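Local coordinates for protein TipC2 (Streptococcus intermedius B196, PDB 6DHX) that probably acts as an immunity protein that neutralises an antibacterial toxin exported by a type VII secretion system, at residues V121-E126 against A142-Y147. Sequence-based numbering, arbitrary orientation.
Sequences VKIALE and AYLKKY
With chi1 at -77°, Y143 carries CG anti to its carbonyl carbon, which runs the ring obliquely toward the C-terminal end of segment 121-126. I123 likewise places CG1 anti to its carbonyl carbon, with CG2 anti to the backbone N; the two branches then meet different parts of one tyrosine. CG2 stands over a ring face, 4.2 Å from the Y143 centroid and 14° off the normal, the geometry of a CH-pi contact, although it is shifted toward the rim near CG and CD2. The CG1 branch lies at the base of the ring, where I123 CD1 packs 3.7 Å from Y143 CB. L125 crosses the tyrosine at about a right angle and meets its far end: CD2 lies 3.6 Å from Y143 CE1, approaching obliquely, while CD1 comes to 3.2 Å from Y143 OH, a tight apolar-to-hydroxyl approach. The arrangement is helix-on-sheet packing. Strand 116-127 pairs antiparallel with strand 130-134, and the chain then turns into helix 137-146, which packs back on the sheet. The axes of segments 121-126 and 142-146 approach to 9.7 Å at 77°, and the alternate residues V121, I123 and L125 meet the adjacent Y143 and L144. I134 of the intervening strand touches both L125 and Y143, and V140, one helical turn before L144, covers V121 and I123. L144 extends the apolar layer toward the start of segment 121-126, its CD1 lying 4.3 Å from V121 CG1 and its CD2 4.4 Å from I123 CD1. W192 and W195 pack against V121 and L144, respectively.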
ATOM      1  N   VAL A 121       9.877  -2.031  -5.151  1.00 26.21           N
ATOM      2  CA  VAL A 121      10.059  -3.396  -4.648  1.00 29.16           C
ATOM      3  C   VAL A 121      11.201  -3.418  -3.646  1.00 29.34           C
ATOM      4  O   VAL A 121      12.294  -2.885  -3.924  1.00 28.08           O
ATOM      5  CB  VAL A 121      10.402  -4.392  -5.772  1.00 40.61           C
ATOM      6  CG1 VAL A 121      10.245  -5.754  -5.243  1.00 32.12           C
ATOM      7  CG2 VAL A 121       9.550  -4.213  -6.944  1.00 43.86           C
ATOM      8  N   LYS A 122      10.978  -4.086  -2.524  1.00 29.81           N
ATOM      9  CA  LYS A 122      11.972  -4.267  -1.480  1.00 28.77           C
ATOM     10  C   LYS A 122      12.008  -5.740  -1.087  1.00 29.68           C
ATOM     11  O   LYS A 122      11.133  -6.539  -1.458  1.00 33.35           O
ATOM     12  CB  LYS A 122      11.627  -3.397  -0.251  1.00 33.55           C
ATOM     13  CG  LYS A 122      11.555  -1.881  -0.516  1.00 36.83           C
ATOM     14  CD  LYS A 122      11.119  -1.159   0.774  1.00 41.85           C
ATOM     15  CE  LYS A 122      10.800   0.339   0.568  1.00 47.38           C
ATOM     16  NZ  LYS A 122      10.984   0.741  -0.833  1.00 52.72           N
ATOM     17  N   ILE A 123      13.022  -6.100  -0.304  1.00 30.83           N
ATOM     18  CA  ILE A 123      13.205  -7.451   0.186  1.00 29.53           C
ATOM     19  C   ILE A 123      13.265  -7.408   1.708  1.00 39.10           C
ATOM     20  O   ILE A 123      13.804  -6.463   2.289  1.00 41.92           O
ATOM     21  CB  ILE A 123      14.499  -8.079  -0.400  1.00 31.28           C
ATOM     22  CG1 ILE A 123      14.345  -8.271  -1.920  1.00 32.74           C
ATOM     23  CG2 ILE A 123      14.836  -9.342   0.296  1.00 34.89           C
ATOM     24  CD1 ILE A 123      13.348  -9.410  -2.307  1.00 34.80           C
ATOM     25  N   ALA A 124      12.690  -8.416   2.355  1.00 35.94           N
ATOM     26  CA  ALA A 124      12.887  -8.652   3.782  1.00 37.35           C
ATOM     27  C   ALA A 124      13.560 -10.002   3.983  1.00 41.96           C
ATOM     28  O   ALA A 124      13.108 -11.012   3.430  1.00 40.97           O
ATOM     29  CB  ALA A 124      11.544  -8.616   4.541  1.00 40.27           C
ATOM     30  N   LEU A 125      14.650 -10.013   4.757  1.00 41.22           N
ATOM     31  CA  LEU A 125      15.337 -11.237   5.158  1.00 45.38           C
ATOM     32  C   LEU A 125      14.974 -11.560   6.593  1.00 50.40           C
ATOM     33  O   LEU A 125      15.130 -10.713   7.476  1.00 57.36           O
ATOM     34  CB  LEU A 125      16.850 -11.088   5.050  1.00 48.80           C
ATOM     35  CG  LEU A 125      17.403 -10.744   3.683  1.00 47.64           C
ATOM     36  CD1 LEU A 125      18.940 -10.809   3.735  1.00 47.06           C
ATOM     37  CD2 LEU A 125      16.841 -11.708   2.656  1.00 50.74           C
ATOM     38  N   GLU A 126      14.495 -12.773   6.828  1.00 49.22           N
ATOM     39  CA  GLU A 126      14.086 -13.162   8.170  1.00 50.27           C
ATOM     40  C   GLU A 126      15.243 -13.875   8.843  1.00 58.11           C
ATOM     41  O   GLU A 126      15.654 -14.951   8.398  1.00 59.40           O
ATOM     42  CB  GLU A 126      12.868 -14.070   8.134  1.00 52.89           C
ATOM     43  CG  GLU A 126      11.697 -13.475   7.419  1.00 49.86           C
ATOM     44  CD  GLU A 126      10.651 -14.535   7.133  1.00 53.33           C
ATOM     45  OE1 GLU A 126      10.912 -15.713   7.460  1.00 61.31           O
ATOM     46  OE2 GLU A 126       9.580 -14.187   6.596  1.00 50.08           O
ATOM     47  N   ALA A 142      18.754  -9.082  -7.486  1.00 31.49           N
ATOM     48  CA  ALA A 142      19.422 -10.376  -7.317  1.00 32.64           C
ATOM     49  C   ALA A 142      18.516 -11.390  -6.609  1.00 37.43           C
ATOM     50  O   ALA A 142      18.485 -12.573  -6.985  1.00 37.39           O
ATOM     51  CB  ALA A 142      20.747 -10.217  -6.560  1.00 33.18           C
ATOM     52  N   TYR A 143      17.806 -10.954  -5.563  1.00 34.51           N
ATOM     53  CA  TYR A 143      16.876 -11.856  -4.898  1.00 40.00           C
ATOM     54  C   TYR A 143      15.761 -12.259  -5.841  1.00 37.46           C
ATOM     55  O   TYR A 143      15.341 -13.426  -5.851  1.00 37.67           O
ATOM     56  CB  TYR A 143      16.285 -11.213  -3.637  1.00 34.62           C
ATOM     57  CG  TYR A 143      17.223 -11.216  -2.478  1.00 37.45           C
ATOM     58  CD1 TYR A 143      17.375 -12.356  -1.683  1.00 41.21           C
ATOM     59  CD2 TYR A 143      17.994 -10.087  -2.192  1.00 35.46           C
ATOM     60  CE1 TYR A 143      18.281 -12.367  -0.630  1.00 44.12           C
ATOM     61  CE2 TYR A 143      18.897 -10.085  -1.157  1.00 36.90           C
ATOM     62  CZ  TYR A 143      19.029 -11.214  -0.372  1.00 40.55           C
ATOM     63  OH  TYR A 143      19.922 -11.179   0.672  1.00 45.04           O
ATOM     64  N   LEU A 144      15.214 -11.292  -6.593  1.00 33.60           N
ATOM     65  CA  LEU A 144      14.105 -11.632  -7.486  1.00 34.98           C
ATOM     66  C   LEU A 144      14.557 -12.652  -8.519  1.00 40.12           C
ATOM     67  O   LEU A 144      13.862 -13.651  -8.767  1.00 41.18           O
ATOM     68  CB  LEU A 144      13.555 -10.380  -8.173  1.00 33.61           C
ATOM     69  CG  LEU A 144      12.990  -9.340  -7.212  1.00 34.56           C
ATOM     70  CD1 LEU A 144      12.520  -8.142  -8.016  1.00 36.42           C
ATOM     71  CD2 LEU A 144      11.793  -9.910  -6.404  1.00 32.89           C
ATOM     72  N   LYS A 145      15.732 -12.415  -9.120  1.00 39.75           N
ATOM     73  CA  LYS A 145      16.280 -13.367 -10.097  1.00 37.17           C
ATOM     74  C   LYS A 145      16.505 -14.742  -9.480  1.00 44.15           C
ATOM     75  O   LYS A 145      16.205 -15.767 -10.106  1.00 45.36           O
ATOM     76  CB  LYS A 145      17.575 -12.818 -10.690  1.00 41.62           C
ATOM     77  CG  LYS A 145      18.227 -13.753 -11.743  1.00 48.52           C
ATOM     78  CD  LYS A 145      19.602 -13.179 -12.144  1.00 50.31           C
ATOM     79  CE  LYS A 145      20.367 -14.101 -13.088  1.00 59.65           C
ATOM     80  NZ  LYS A 145      21.817 -13.745 -13.068  1.00 59.09           N
ATOM     81  N   LYS A 146      17.026 -14.792  -8.258  1.00 41.83           N
ATOM     82  CA  LYS A 146      17.262 -16.090  -7.627  1.00 45.46           C
ATOM     83  C   LYS A 146      15.972 -16.889  -7.502  1.00 45.92           C
ATOM     84  O   LYS A 146      15.931 -18.080  -7.824  1.00 48.35           O
ATOM     85  CB  LYS A 146      17.911 -15.899  -6.265  1.00 43.83           C
ATOM     86  CG  LYS A 146      18.078 -17.146  -5.484  1.00 48.27           C
ATOM     87  CD  LYS A 146      18.921 -16.882  -4.251  1.00 48.68           C
ATOM     88  CE  LYS A 146      19.264 -18.213  -3.581  1.00 53.47           C
ATOM     89  NZ  LYS A 146      19.546 -17.980  -2.141  1.00 54.83           N
ATOM     90  N   TYR A 147      14.899 -16.248  -7.069  1.00 42.47           N
ATOM     91  CA  TYR A 147      13.654 -16.956  -6.845  1.00 44.62           C
ATOM     92  C   TYR A 147      12.731 -16.945  -8.060  1.00 46.87           C
ATOM     93  O   TYR A 147      11.567 -17.342  -7.940  1.00 54.37           O
ATOM     94  CB  TYR A 147      12.972 -16.381  -5.601  1.00 47.73           C
ATOM     95  CG  TYR A 147      13.788 -16.710  -4.375  1.00 45.04           C
ATOM     96  CD1 TYR A 147      13.870 -18.022  -3.920  1.00 50.57           C
ATOM     97  CD2 TYR A 147      14.496 -15.742  -3.696  1.00 41.65           C
ATOM     98  CE1 TYR A 147      14.635 -18.349  -2.828  1.00 51.05           C
ATOM     99  CE2 TYR A 147      15.292 -16.067  -2.598  1.00 46.45           C
ATOM    100  CZ  TYR A 147      15.334 -17.374  -2.160  1.00 50.15           C
ATOM    101  OH  TYR A 147      16.093 -17.727  -1.067  1.00 55.23           O
TER